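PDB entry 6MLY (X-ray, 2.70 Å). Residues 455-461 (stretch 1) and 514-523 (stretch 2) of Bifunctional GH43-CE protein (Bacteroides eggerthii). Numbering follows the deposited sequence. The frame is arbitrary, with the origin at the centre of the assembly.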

# COMPACT_ATOMS: atom_id res chain seq x y z
N ASP A 455 -4.82 0.02 4.67
CA ASP A 455 -4.55 0.60 3.35
C ASP A 455 -3.07 0.91 3.20
O ASP A 455 -2.68 2.08 3.10
CB ASP A 455 -5.38 1.87 3.12
CG ASP A 455 -6.86 1.64 2.92
OD1 ASP A 455 -7.30 0.47 3.02
OD2 ASP A 455 -7.58 2.62 2.67
N LYS A 456 -2.25 -0.15 3.17
CA LYS A 456 -0.80 -0.03 3.10
C LYS A 456 -0.28 -0.99 2.02
O LYS A 456 -0.74 -2.13 1.92
CB LYS A 456 -0.17 -0.34 4.46
CG LYS A 456 -0.53 0.63 5.58
CD LYS A 456 0.17 0.36 6.90
CE LYS A 456 -0.18 -0.99 7.50
NZ LYS A 456 0.11 -1.03 8.95
N GLY A 457 0.69 -0.51 1.22
CA GLY A 457 1.32 -1.29 0.16
C GLY A 457 2.80 -1.51 0.45
O GLY A 457 3.56 -0.55 0.57
N TYR A 458 3.19 -2.79 0.58
CA TYR A 458 4.59 -3.19 0.75
C TYR A 458 5.14 -3.68 -0.60
O TYR A 458 4.51 -4.50 -1.27
CB TYR A 458 4.73 -4.31 1.79
CG TYR A 458 3.91 -4.15 3.04
CD1 TYR A 458 4.00 -3.00 3.82
CD2 TYR A 458 3.06 -5.16 3.47
CE1 TYR A 458 3.25 -2.86 4.98
CE2 TYR A 458 2.30 -5.03 4.63
CZ TYR A 458 2.39 -3.87 5.38
OH TYR A 458 1.64 -3.76 6.52
N PHE A 459 6.32 -3.17 -0.98
CA PHE A 459 7.01 -3.60 -2.20
C PHE A 459 8.24 -4.44 -1.84
O PHE A 459 8.89 -4.20 -0.82
CB PHE A 459 7.43 -2.39 -3.03
CG PHE A 459 6.27 -1.55 -3.51
CD1 PHE A 459 5.80 -0.49 -2.75
CD2 PHE A 459 5.64 -1.83 -4.72
CE1 PHE A 459 4.73 0.28 -3.20
CE2 PHE A 459 4.58 -1.06 -5.16
CZ PHE A 459 4.12 -0.00 -4.40
N TYR A 460 8.53 -5.42 -2.70
CA TYR A 460 9.71 -6.27 -2.60
C TYR A 460 10.34 -6.41 -4.00
O TYR A 460 9.67 -6.15 -5.01
CB TYR A 460 9.37 -7.68 -2.10
CG TYR A 460 8.62 -7.78 -0.80
CD1 TYR A 460 9.20 -8.35 0.32
CD2 TYR A 460 7.30 -7.37 -0.70
CE1 TYR A 460 8.51 -8.47 1.52
CE2 TYR A 460 6.60 -7.49 0.49
CZ TYR A 460 7.21 -8.04 1.60
OH TYR A 460 6.51 -8.16 2.77
N TYR A 461 11.62 -6.82 -4.03
CA TYR A 461 12.26 -7.31 -5.26
C TYR A 461 12.82 -8.71 -4.98
O TYR A 461 12.70 -9.22 -3.87
CB TYR A 461 13.32 -6.32 -5.75
CG TYR A 461 14.64 -6.35 -5.02
CD1 TYR A 461 15.65 -7.24 -5.38
CD2 TYR A 461 14.91 -5.46 -3.99
CE1 TYR A 461 16.87 -7.26 -4.71
CE2 TYR A 461 16.12 -5.47 -3.32
CZ TYR A 461 17.11 -6.37 -3.68
OH TYR A 461 18.31 -6.38 -3.03
N ILE A 514 -1.55 -13.26 1.63
CA ILE A 514 -0.56 -12.25 2.02
C ILE A 514 0.48 -12.92 2.93
O ILE A 514 0.15 -13.86 3.65
CB ILE A 514 -1.24 -11.03 2.68
CG1 ILE A 514 -0.25 -9.88 2.90
CG2 ILE A 514 -1.94 -11.43 3.98
CD1 ILE A 514 -0.90 -8.59 3.34
N SER A 515 1.72 -12.44 2.88
CA SER A 515 2.82 -12.99 3.69
C SER A 515 2.62 -12.66 5.18
O SER A 515 2.71 -13.54 6.04
CB SER A 515 4.17 -12.50 3.22
OG SER A 515 4.31 -11.11 3.44
N ASP A 516 2.32 -11.38 5.46
CA ASP A 516 2.28 -10.86 6.81
C ASP A 516 3.64 -11.14 7.45
O ASP A 516 3.73 -11.81 8.48
CB ASP A 516 1.10 -11.44 7.61
CG ASP A 516 -0.07 -10.48 7.84
OD1 ASP A 516 0.15 -9.24 7.75
OD2 ASP A 516 -1.18 -10.97 8.13
N CYS A 517 4.69 -10.67 6.77
CA CYS A 517 6.07 -10.63 7.26
C CYS A 517 6.54 -9.17 7.33
O CYS A 517 7.73 -8.91 7.46
CB CYS A 517 7.01 -11.40 6.34
SG CYS A 517 6.51 -13.12 6.05
N ARG A 518 5.59 -8.23 7.22
CA ARG A 518 5.85 -6.79 7.19
C ARG A 518 4.60 -6.05 7.69
O ARG A 518 3.53 -6.18 7.10
CB ARG A 518 6.20 -6.31 5.78
CG ARG A 518 7.60 -5.73 5.63
CD ARG A 518 7.97 -5.38 4.19
NE ARG A 518 7.76 -3.95 3.80
CZ ARG A 518 7.90 -3.44 2.50
NH1 ARG A 518 8.17 -4.29 1.51
NH2 ARG A 518 7.85 -2.12 2.23
N TRP A 519 4.76 -5.33 8.80
CA TRP A 519 3.82 -4.30 9.22
C TRP A 519 4.61 -3.02 9.46
O TRP A 519 5.48 -3.00 10.32
CB TRP A 519 3.07 -4.71 10.50
CG TRP A 519 2.38 -6.03 10.46
CD1 TRP A 519 1.05 -6.24 10.27
CD2 TRP A 519 2.97 -7.33 10.66
NE1 TRP A 519 0.77 -7.58 10.32
CE2 TRP A 519 1.93 -8.27 10.56
CE3 TRP A 519 4.27 -7.78 10.91
CZ2 TRP A 519 2.15 -9.64 10.70
CZ3 TRP A 519 4.49 -9.14 11.05
CH2 TRP A 519 3.44 -10.05 10.95
N GLU A 520 4.31 -1.96 8.70
CA GLU A 520 4.98 -0.68 8.89
C GLU A 520 3.99 0.32 9.49
O GLU A 520 2.78 0.08 9.50
CB GLU A 520 5.58 -0.18 7.58
CG GLU A 520 6.72 -1.05 7.07
CD GLU A 520 7.46 -0.51 5.86
OE1 GLU A 520 7.61 0.73 5.76
OE2 GLU A 520 7.86 -1.33 5.00
N ASP A 521 4.53 1.44 9.99
CA ASP A 521 3.77 2.53 10.61
C ASP A 521 2.71 1.96 11.56
O ASP A 521 1.53 2.28 11.44
CB ASP A 521 3.17 3.45 9.55
CG ASP A 521 4.17 4.44 8.96
OD1 ASP A 521 4.90 5.07 9.74
OD2 ASP A 521 4.21 4.57 7.72
N ILE A 522 3.14 1.11 12.50
CA ILE A 522 2.31 0.64 13.61
C ILE A 522 2.54 1.60 14.78
O ILE A 522 3.68 1.97 15.06
CB ILE A 522 2.66 -0.81 13.99
CG1 ILE A 522 2.34 -1.80 12.86
CG2 ILE A 522 1.99 -1.22 15.29
CD1 ILE A 522 0.89 -2.22 12.78
N CYS A 523 1.45 1.99 15.46
CA CYS A 523 1.50 2.87 16.63
C CYS A 523 1.71 2.02 17.89
O CYS A 523 0.92 1.13 18.18
CB CYS A 523 0.22 3.69 16.76
SG CYS A 523 -0.55 4.11 15.17

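This is a side-chain-mediated contact between two strands too far apart to pair, organised around one buried arginine, Arg-518, that packs against two tyrosines and is tied to the opposing backbone. The axes of the strand through Tyr-458 and the strand through Arg-518 approach to 8.5 Å and run at 127° to each other, closer to antiparallel than parallel but well skewed. Tyr-458 CA and Arg-518 CA lie 7.5 Å apart, and Lys-456 CA and Glu-520 CA 8.2 Å apart; at that spacing side chains, not a backbone ladder, must fill the gap and make the bonds. The contact buries 464 Å² in all, with Arg-518 and Tyr-458 giving the largest shares.

On stretch 1 the alternation of a strand sets the pattern: Lys-456 and Tyr-458 point toward stretch 2, whereas Phe-459 points away. Phe-459 still takes part, through its carbonyl. Arg-518 NH1 donates a very short hydrogen bond to Phe-459 O, 2.4 Å long, and the oxygen sits at the edge of the guanidinium, near its plane, where the N-H groups point. Two further donors of the guanidinium are met within its own strand: Arg-518 NE and Arg-518 NH2 each lie 2.9 Å from Glu-520 OE2, two hydrogen bonds that belong to a salt bridge. The carboxylate of Glu-520 thus balances the guanidinium charge through one oxygen, while NH1 reaches across.

Two tyrosines pack against the same arginine. Arg-518 CB lies over one face of the Tyr-458 ring, 4.1 Å from its centroid, in a CH-pi contact, while Tyr-458 CB sits over a face of the guanidinium, 3.4 Å from Arg-518 CZ. Tyr-460 points sideways, but its end comes nearer, and its ring offers a face to the cation: Arg-518 CZ is 4.9 Å from the ring centroid and 20° off the normal, a cation-pi arrangement. Its hydroxyl also reaches the aliphatic part, with Tyr-460 OH 3.4 Å from Arg-518 CD.

Lys-456 supplies the second cross-strand anchor. Its long side chain carries the ammonium to the backbone of stretch 2, where Lys-456 NZ donates a 2.9 Å hydrogen bond to Glu-520 O, just before the chain turns a corner at Asp-521. Past that corner, Ile-522 CD1 lies 4.1 Å from Lys-456 NZ. The rule to read here is economical: each strand sends one cationic side chain to a carbonyl of the other, and aromatic faces cover the arginine that does so.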